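Local coordinates for putative type VI secretion protein (Escherichia coli, PDB 6SK0), which forms the trimeric spike at the tip of the type VI secretion system and, as that spike, loads and inhibits a phospholipase effector, at the interface of chains A and B. Numbering follows the deposited sequence. Chains: chain A/B, Putative type VI secretion protein.

The interface of chains A and B. Residues chain A 661, 666-667; chain B 669-671, 674-675, 677.
The needle of the VgrG spike is an intertwined trimeric beta-helix, and here strands of two chains lie side by side within it. Strand 659-663 of chain A pairs in parallel with strand 667-671 of chain B, and A:Ile661 is bridged to B:Val669; one strand further on, 667-671 of chain A pairs in parallel with 675-679 of chain B, through A:Phe667 and B:Val675. In the first, the backbone N of B:Val670 donates to the carbonyl O of A:Ile661 at 2.9 Å. In the second, the backbone N of A:Phe667 donates to the carbonyl O of B:Ala674 at 2.9 Å.

Just ahead of that strand, A:Ser666 adds a side-chain bond to the backbone ladder. Its hydroxyl OG accepts a hydrogen bond from the backbone N of B:Ala674 at 2.7 Å, nearly straight at 163°. The torsion that places OG there, chi1 -83°, sets it beside its own backbone N and opposite the carbonyl carbon. B:Ala674 is thus gripped at both its N and its O, which ties the turn leading into strand 675-679 to chain A.

Apolar groups pack between the two pairings. A:Phe667 extends its ring away from its own backbone N (chi1 176°), toward B:Val669, and the two side chains cross at about a right angle. The valine meets the phenylalanine with both branches: CG1 of B:Val669 lies 3.6 Å from CB of A:Phe667 and touches the root of the ring, while CG2 sits over one ring face toward the rim. That same CG2 also reaches CB of A:Ile661 at 3.9 Å, so one methyl spans two residues of chain A on neighbouring strands. On the opposite side of the ring plane, and out beyond the ring at CE2 and not over its face, methyl CD2 of B:Leu677 comes to 3.8 Å from CE2 of A:Phe667.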
loop_
_atom_site.group_PDB
_atom_site.type_symbol
_atom_site.label_atom_id
_atom_site.label_comp_id
_atom_site.label_asym_id
_atom_site.label_seq_id
_atom_site.Cartn_x
_atom_site.Cartn_y
_atom_site.Cartn_z
ATOM N N ILE A 661 3.782 2.502 7.814
ATOM C CA ILE A 661 4.348 1.265 7.317
ATOM C C ILE A 661 5.135 0.640 8.450
ATOM O O ILE A 661 6.019 1.279 9.032
ATOM C CB ILE A 661 5.223 1.482 6.080
ATOM C CG1 ILE A 661 4.375 2.040 4.940
ATOM C CG2 ILE A 661 5.890 0.189 5.684
ATOM C CD1 ILE A 661 5.150 2.340 3.708
ATOM N N SER A 666 12.147 -5.259 6.752
ATOM C CA SER A 666 12.804 -4.095 6.173
ATOM C C SER A 666 11.840 -3.358 5.268
ATOM O O SER A 666 10.951 -3.946 4.661
ATOM C CB SER A 666 14.061 -4.470 5.378
ATOM O OG SER A 666 15.186 -4.621 6.216
ATOM N N PHE A 667 12.033 -2.062 5.186
ATOM C CA PHE A 667 11.308 -1.221 4.252
ATOM C C PHE A 667 12.280 -0.824 3.157
ATOM O O PHE A 667 13.250 -0.105 3.409
ATOM C CB PHE A 667 10.720 -0.001 4.946
ATOM C CG PHE A 667 10.050 0.952 4.014
ATOM C CD1 PHE A 667 8.889 0.593 3.361
ATOM C CD2 PHE A 667 10.581 2.203 3.781
ATOM C CE1 PHE A 667 8.271 1.458 2.506
ATOM C CE2 PHE A 667 9.957 3.078 2.926
ATOM C CZ PHE A 667 8.795 2.704 2.290
ATOM N N VAL B 669 7.467 5.150 8.951
ATOM C CA VAL B 669 7.971 3.819 8.672
ATOM C C VAL B 669 8.754 3.366 9.888
ATOM O O VAL B 669 9.663 4.068 10.344
ATOM C CB VAL B 669 8.859 3.781 7.419
ATOM C CG1 VAL B 669 9.509 2.424 7.290
ATOM C CG2 VAL B 669 8.068 4.121 6.185
ATOM N N VAL B 670 8.398 2.209 10.416
ATOM C CA VAL B 670 9.230 1.510 11.376
ATOM C C VAL B 670 9.551 0.160 10.772
ATOM O O VAL B 670 8.653 -0.653 10.533
ATOM C CB VAL B 670 8.560 1.364 12.747
ATOM C CG1 VAL B 670 9.552 0.793 13.740
ATOM C CG2 VAL B 670 8.048 2.689 13.219
ATOM N N ALA B 671 10.822 -0.068 10.496
ATOM C CA ALA B 671 11.305 -1.349 10.023
ATOM C C ALA B 671 12.155 -1.969 11.114
ATOM O O ALA B 671 13.004 -1.296 11.703
ATOM C CB ALA B 671 12.106 -1.201 8.732
ATOM N N ALA B 674 16.187 -2.931 8.133
ATOM C CA ALA B 674 16.747 -1.762 7.484
ATOM C C ALA B 674 15.659 -0.923 6.830
ATOM O O ALA B 674 14.570 -1.406 6.521
ATOM C CB ALA B 674 17.785 -2.166 6.438
ATOM N N VAL B 675 15.964 0.349 6.643
ATOM C CA VAL B 675 15.214 1.224 5.762
ATOM C C VAL B 675 16.135 1.562 4.605
ATOM O O VAL B 675 17.237 2.083 4.808
ATOM C CB VAL B 675 14.731 2.489 6.483
ATOM C CG1 VAL B 675 14.143 3.468 5.493
ATOM C CG2 VAL B 675 13.730 2.129 7.561
ATOM N N LEU B 677 16.175 3.314 0.769
ATOM C CA LEU B 677 15.587 4.075 -0.319
ATOM C C LEU B 677 16.628 4.216 -1.413
ATOM O O LEU B 677 17.670 4.846 -1.205
ATOM C CB LEU B 677 15.110 5.449 0.147
ATOM C CG LEU B 677 14.254 5.525 1.406
ATOM C CD1 LEU B 677 13.831 6.956 1.643
ATOM C CD2 LEU B 677 13.045 4.625 1.294
#